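Local coordinates for protein Crov588 (Cafeteriavirus, PDB 6NYR) that is of unknown function but folds as a long chain of FNIP-type leucine-rich repeats curved into a nearly closed ring, at residues A[287-298]-A[309-318]. Residues are numbered along the deposited sequence; the frame is centred on the assembly and turned at random. Where two conformers were deposited one is given.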
ATOM      1  N   ILE A 287     -32.254   3.014  15.255  1.00 52.25           N
ATOM      2  CA  ILE A 287     -32.748   1.656  15.086  1.00 57.16           C
ATOM      3  C   ILE A 287     -33.176   1.447  13.640  1.00 53.85           C
ATOM      4  O   ILE A 287     -33.801   2.322  13.025  1.00 51.60           O
ATOM      5  CB  ILE A 287     -33.907   1.387  16.057  1.00 62.51           C
ATOM      6  CG1 ILE A 287     -34.346  -0.076  15.988  1.00 64.31           C
ATOM      7  CG2 ILE A 287     -35.099   2.278  15.736  1.00 66.92           C
ATOM      8  CD1 ILE A 287     -33.387  -1.036  16.654  1.00 65.91           C
ATOM      9  N   ILE A 288     -32.817   0.292  13.085  1.00 52.96           N
ATOM     10  CA  ILE A 288     -33.272  -0.141  11.766  1.00 53.89           C
ATOM     11  C   ILE A 288     -34.264  -1.279  11.963  1.00 54.44           C
ATOM     12  O   ILE A 288     -33.934  -2.297  12.583  1.00 54.46           O
ATOM     13  CB  ILE A 288     -32.099  -0.566  10.864  1.00 53.72           C
ATOM     14  CG1 ILE A 288     -31.098   0.589  10.769  1.00 51.19           C
ATOM     15  CG2 ILE A 288     -32.600  -1.000   9.499  1.00 53.62           C
ATOM     16  CD1 ILE A 288     -29.968   0.363   9.799  1.00 52.09           C
ATOM     17  N   THR A 289     -35.475  -1.108  11.438  1.00 58.14           N
ATOM     18  CA  THR A 289     -36.548  -2.066  11.638  1.00 61.05           C
ATOM     19  C   THR A 289     -36.772  -2.902  10.368  1.00 63.25           C
ATOM     20  O   THR A 289     -35.886  -3.004   9.511  1.00 60.80           O
ATOM     21  CB  THR A 289     -37.811  -1.324  12.104  1.00 61.87           C
ATOM     22  OG1 THR A 289     -38.207  -0.364  11.117  1.00 61.55           O
ATOM     23  CG2 THR A 289     -37.543  -0.615  13.427  1.00 59.99           C
ATOM     24  N   GLU A 290     -37.973  -3.474  10.227  1.00 67.55           N
ATOM     25  CA  GLU A 290     -38.124  -4.721   9.482  1.00 69.79           C
ATOM     26  C   GLU A 290     -37.894  -4.553   7.984  1.00 67.26           C
ATOM     27  O   GLU A 290     -37.003  -5.192   7.412  1.00 70.99           O
ATOM     28  CB  GLU A 290     -39.514  -5.316   9.740  1.00 77.24           C
ATOM     29  CG  GLU A 290     -39.516  -6.524  10.661  1.00 83.04           C
ATOM     30  CD  GLU A 290     -40.732  -7.416  10.468  1.00 87.16           C
ATOM     31  OE1 GLU A 290     -41.501  -7.194   9.505  1.00 88.71           O
ATOM     32  OE2 GLU A 290     -40.919  -8.349  11.278  1.00 88.27           O
ATOM     33  N   ASN A 291     -38.706  -3.735   7.321  1.00 62.80           N
ATOM     34  CA  ASN A 291     -38.653  -3.669   5.864  1.00 65.00           C
ATOM     35  C   ASN A 291     -38.052  -2.352   5.395  1.00 64.31           C
ATOM     36  O   ASN A 291     -38.598  -1.684   4.509  1.00 63.38           O
ATOM     37  CB  ASN A 291     -40.054  -3.875   5.280  1.00 69.44           C
ATOM     38  CG  ASN A 291     -40.586  -5.280   5.525  1.00 73.21           C
ATOM     39  OD1 ASN A 291     -41.393  -5.505   6.431  1.00 73.79           O
ATOM     40  ND2 ASN A 291     -40.132  -6.232   4.718  1.00 72.61           N
ATOM     41  N   VAL A 292     -36.912  -1.994   5.974  1.00 62.94           N
ATOM     42  CA  VAL A 292     -36.246  -0.729   5.697  1.00 61.85           C
ATOM     43  C   VAL A 292     -35.075  -0.913   4.743  1.00 58.71           C
ATOM     44  O   VAL A 292     -34.902  -0.134   3.806  1.00 58.05           O
ATOM     45  CB  VAL A 292     -35.788  -0.076   7.023  1.00 62.82           C
ATOM     46  CG1 VAL A 292     -35.115   1.258   6.762  1.00 61.51           C
ATOM     47  CG2 VAL A 292     -36.970   0.075   7.975  1.00 63.83           C
ATOM     48  N   LEU A 293     -34.251  -1.927   4.979  1.00 56.11           N
ATOM     49  CA  LEU A 293     -33.067  -2.133   4.162  1.00 54.94           C
ATOM     50  C   LEU A 293     -33.460  -2.681   2.795  1.00 54.86           C
ATOM     51  O   LEU A 293     -34.367  -3.515   2.695  1.00 55.60           O
ATOM     52  CB  LEU A 293     -32.111  -3.096   4.855  1.00 56.03           C
ATOM     53  CG  LEU A 293     -31.469  -2.612   6.160  1.00 52.67           C
ATOM     54  CD1 LEU A 293     -30.618  -3.707   6.772  1.00 49.71           C
ATOM     55  CD2 LEU A 293     -30.657  -1.359   5.900  1.00 50.98           C
ATOM     56  N   PRO A 294     -32.799  -2.239   1.726  1.00 55.94           N
ATOM     57  CA  PRO A 294     -33.153  -2.735   0.391  1.00 56.49           C
ATOM     58  C   PRO A 294     -32.883  -4.228   0.269  1.00 55.72           C
ATOM     59  O   PRO A 294     -32.064  -4.804   0.988  1.00 53.98           O
ATOM     60  CB  PRO A 294     -32.263  -1.921  -0.559  1.00 55.93           C
ATOM     61  CG  PRO A 294     -31.225  -1.271   0.288  1.00 54.45           C
ATOM     62  CD  PRO A 294     -31.704  -1.248   1.709  1.00 55.35           C
ATOM     63  N   ASN A 295     -33.592  -4.855  -0.667  1.00 57.64           N
ATOM     64  CA  ASN A 295     -33.505  -6.294  -0.869  1.00 61.50           C
ATOM     65  C   ASN A 295     -32.359  -6.701  -1.787  1.00 58.46           C
ATOM     66  O   ASN A 295     -32.099  -7.900  -1.932  1.00 55.97           O
ATOM     67  CB  ASN A 295     -34.838  -6.809  -1.422  1.00 65.60           C
ATOM     68  CG  ASN A 295     -35.268  -6.085  -2.686  1.00 67.95           C
ATOM     69  OD1 ASN A 295     -34.441  -5.529  -3.410  1.00 69.39           O
ATOM     70  ND2 ASN A 295     -36.572  -6.074  -2.945  1.00 69.02           N
ATOM     71  N   SER A 296     -31.669  -5.742  -2.399  1.00 59.29           N
ATOM     72  CA  SER A 296     -30.479  -6.028  -3.186  1.00 59.92           C
ATOM     73  C   SER A 296     -29.188  -5.908  -2.384  1.00 58.25           C
ATOM     74  O   SER A 296     -28.129  -6.305  -2.883  1.00 59.61           O
ATOM     75  CB  SER A 296     -30.398  -5.076  -4.388  1.00 60.53           C
ATOM     76  OG  SER A 296     -31.581  -5.127  -5.161  1.00 62.83           O
ATOM     77  N   LEU A 297     -29.254  -5.378  -1.165  1.00 52.77           N
ATOM     78  CA  LEU A 297     -28.060  -5.040  -0.402  1.00 52.27           C
ATOM     79  C   LEU A 297     -27.124  -6.229  -0.266  1.00 53.27           C
ATOM     80  O   LEU A 297     -27.522  -7.299   0.205  1.00 56.10           O
ATOM     81  CB  LEU A 297     -28.470  -4.530   0.980  1.00 53.57           C
ATOM     82  CG  LEU A 297     -27.421  -3.782   1.794  1.00 51.21           C
ATOM     83  CD1 LEU A 297     -27.030  -2.486   1.107  1.00 52.54           C
ATOM     84  CD2 LEU A 297     -27.957  -3.504   3.198  1.00 51.24           C
ATOM     85  N   THR A 298     -25.870  -6.032  -0.668  1.00 49.20           N
ATOM     86  CA  THR A 298     -24.834  -7.033  -0.472  1.00 49.32           C
ATOM     87  C   THR A 298     -23.780  -6.614   0.538  1.00 49.88           C
ATOM     88  O   THR A 298     -23.197  -7.475   1.200  1.00 49.22           O
ATOM     89  CB  THR A 298     -24.132  -7.353  -1.798  1.00 48.42           C
ATOM     90  OG1 THR A 298     -23.519  -6.171  -2.319  1.00 48.05           O
ATOM     91  CG2 THR A 298     -25.137  -7.899  -2.808  1.00 46.57           C
ATOM     92  N   ILE A 309     -30.074  -2.611  18.426  1.00 48.48           N
ATOM     93  CA  ILE A 309     -30.298  -4.037  18.257  1.00 49.60           C
ATOM     94  C   ILE A 309     -30.870  -4.321  16.869  1.00 48.34           C
ATOM     95  O   ILE A 309     -31.627  -3.523  16.300  1.00 48.58           O
ATOM     96  CB  ILE A 309     -31.224  -4.549  19.373  1.00 51.59           C
ATOM     97  CG1 ILE A 309     -31.266  -6.078  19.377  1.00 54.02           C
ATOM     98  CG2 ILE A 309     -32.625  -3.966  19.214  1.00 49.50           C
ATOM     99  CD1 ILE A 309     -31.625  -6.671  20.728  1.00 55.29           C
ATOM    100  N   ILE A 310     -30.489  -5.471  16.318  1.00 47.53           N
ATOM    101  CA  ILE A 310     -30.966  -5.939  15.021  1.00 45.43           C
ATOM    102  C   ILE A 310     -31.753  -7.218  15.262  1.00 49.08           C
ATOM    103  O   ILE A 310     -31.191  -8.219  15.722  1.00 47.64           O
ATOM    104  CB  ILE A 310     -29.806  -6.189  14.044  1.00 46.02           C
ATOM    105  CG1 ILE A 310     -28.875  -4.979  14.032  1.00 45.67           C
ATOM    106  CG2 ILE A 310     -30.327  -6.488  12.647  1.00 45.60           C
ATOM    107  CD1 ILE A 310     -27.678  -5.132  13.127  1.00 44.83           C
ATOM    108  N   THR A 311     -33.046  -7.187  14.951  1.00 54.20           N
ATOM    109  CA  THR A 311     -33.921  -8.316  15.214  1.00 54.01           C
ATOM    110  C   THR A 311     -34.196  -9.078  13.916  1.00 55.83           C
ATOM    111  O   THR A 311     -33.580  -8.824  12.874  1.00 55.33           O
ATOM    112  CB  THR A 311     -35.222  -7.847  15.871  1.00 51.55           C
ATOM    113  OG1 THR A 311     -35.886  -6.904  15.021  1.00 51.80           O
ATOM    114  CG2 THR A 311     -34.931  -7.198  17.215  1.00 51.70           C
ATOM    115  N   GLU A 312     -35.140 -10.014  13.975  1.00 59.46           N
ATOM    116  CA  GLU A 312     -35.430 -10.866  12.832  1.00 59.54           C
ATOM    117  C   GLU A 312     -35.935 -10.057  11.645  1.00 56.06           C
ATOM    118  O   GLU A 312     -36.544  -8.996  11.797  1.00 52.16           O
ATOM    119  CB  GLU A 312     -36.487 -11.915  13.192  1.00 64.01           C
ATOM    120  CG  GLU A 312     -36.069 -12.970  14.189  1.00 68.04           C
ATOM    121  CD  GLU A 312     -37.141 -14.040  14.369  1.00 74.41           C
ATOM    122  OE1 GLU A 312     -38.285 -13.823  13.916  1.00 74.89           O
ATOM    123  OE2 GLU A 312     -36.836 -15.099  14.957  1.00 76.23           O
ATOM    124  N   ASN A 313     -35.650 -10.574  10.447  0.50 59.25           N
ATOM    125  CA  ASN A 313     -36.197 -10.034   9.205  0.50 60.38           C
ATOM    126  C   ASN A 313     -35.899  -8.545   9.076  0.50 60.74           C
ATOM    127  O   ASN A 313     -36.698  -7.768   8.548  0.50 60.82           O
ATOM    128  CB  ASN A 313     -37.694 -10.318   9.126  0.50 62.32           C
ATOM    129  CG  ASN A 313     -38.003 -11.805   9.223  0.50 61.07           C
ATOM    130  OD1 ASN A 313     -37.428 -12.619   8.497  0.50 60.55           O
ATOM    131  ND2 ASN A 313     -38.897 -12.166  10.137  0.50 60.90           N
ATOM    132  N   VAL A 314     -34.724  -8.155   9.557  1.00 57.19           N
ATOM    133  CA  VAL A 314     -34.196  -6.814   9.357  1.00 54.62           C
ATOM    134  C   VAL A 314     -33.092  -6.817   8.308  1.00 52.03           C
ATOM    135  O   VAL A 314     -33.090  -5.996   7.391  1.00 51.97           O
ATOM    136  CB  VAL A 314     -33.687  -6.226  10.692  1.00 54.42           C
ATOM    137  CG1 VAL A 314     -32.952  -4.915  10.440  1.00 52.70           C
ATOM    138  CG2 VAL A 314     -34.834  -6.020  11.661  1.00 55.63           C
ATOM    139  N   LEU A 315     -32.143  -7.740   8.432  1.00 51.46           N
ATOM    140  CA  LEU A 315     -31.098  -7.910   7.430  1.00 52.12           C
ATOM    141  C   LEU A 315     -31.645  -8.696   6.247  1.00 54.32           C
ATOM    142  O   LEU A 315     -32.214  -9.776   6.438  1.00 54.47           O
ATOM    143  CB  LEU A 315     -29.899  -8.629   8.033  1.00 50.49           C
ATOM    144  CG  LEU A 315     -29.222  -7.905   9.200  1.00 47.42           C
ATOM    145  CD1 LEU A 315     -28.082  -8.728   9.765  1.00 49.50           C
ATOM    146  CD2 LEU A 315     -28.724  -6.541   8.743  1.00 44.87           C
ATOM    147  N   PRO A 316     -31.503  -8.191   5.024  1.00 57.36           N
ATOM    148  CA  PRO A 316     -32.061  -8.902   3.869  1.00 58.57           C
ATOM    149  C   PRO A 316     -31.265 -10.157   3.545  1.00 60.35           C
ATOM    150  O   PRO A 316     -30.117 -10.334   3.962  1.00 59.80           O
ATOM    151  CB  PRO A 316     -31.975  -7.880   2.730  1.00 59.22           C
ATOM    152  CG  PRO A 316     -30.890  -6.934   3.134  1.00 59.36           C
ATOM    153  CD  PRO A 316     -30.789  -6.956   4.642  1.00 56.79           C
ATOM    154  N   ASN A 317     -31.904 -11.045   2.787  1.00 61.62           N
ATOM    155  CA  ASN A 317     -31.296 -12.316   2.424  1.00 62.18           C
ATOM    156  C   ASN A 317     -30.272 -12.187   1.308  1.00 60.79           C
ATOM    157  O   ASN A 317     -29.656 -13.189   0.935  1.00 64.04           O
ATOM    158  CB  ASN A 317     -32.388 -13.304   2.019  1.00 66.41           C
ATOM    159  CG  ASN A 317     -33.201 -13.785   3.204  1.00 69.29           C
ATOM    160  OD1 ASN A 317     -32.673 -14.435   4.110  1.00 69.61           O
ATOM    161  ND2 ASN A 317     -34.490 -13.463   3.208  1.00 69.41           N
ATOM    162  N   SER A 318     -30.071 -10.985   0.774  1.00 59.98           N
ATOM    163  CA  SER A 318     -29.013 -10.735  -0.193  1.00 60.03           C
ATOM    164  C   SER A 318     -27.675 -10.397   0.450  1.00 57.58           C
ATOM    165  O   SER A 318     -26.643 -10.485  -0.223  1.00 60.40           O
ATOM    166  CB  SER A 318     -29.432  -9.587  -1.119  1.00 61.62           C
ATOM    167  OG  SER A 318     -29.919  -8.484  -0.364  1.00 62.35           O
TER
HETATM  168  O   HOH W   1     -30.818  -1.866  14.589  1.00 32.30           O
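P316 sets the CB-CG edge of its ring against P294 O, with CG 3.2 Å from that oxygen and 4.0 Å from L297 CB, while CD meets L293 CD1. The contact joins equivalent loops of two successive coils in an FNIP-type leucine-rich-repeat solenoid, each loop leading into its own short strand, 299-301 or 321-323. L293 meets the proline at about a right angle: its CG, set anti to the carbonyl carbon (chi1 -66°), carries CD1 over V314 O at 3.4 Å and on to L315 CD2 at 3.9 Å. Leucines at matching places in successive coils thus touch. Further along, V314 lies slantwise to I288, its CG1 touching I288 CG2 and sitting 3.5 Å from I288 O, while CG2 rests near T289. At the exposed margin I287 and I309 run side by side, and a water donates to I309 O and weakly accepts from I288 N. On the side of the preceding coil, P294 and L297 pack on I278 of strand 277-279, and S296 OG bonds to N273 O, tying the loop back to that coil. At the far end S318 turns its hydroxyl into the backbone of 295-297; held between the backbone N and carbonyl carbon (chi1 48°), OG has both N295 O and L297 O at 2.7 Å, two acceptors for a single proton.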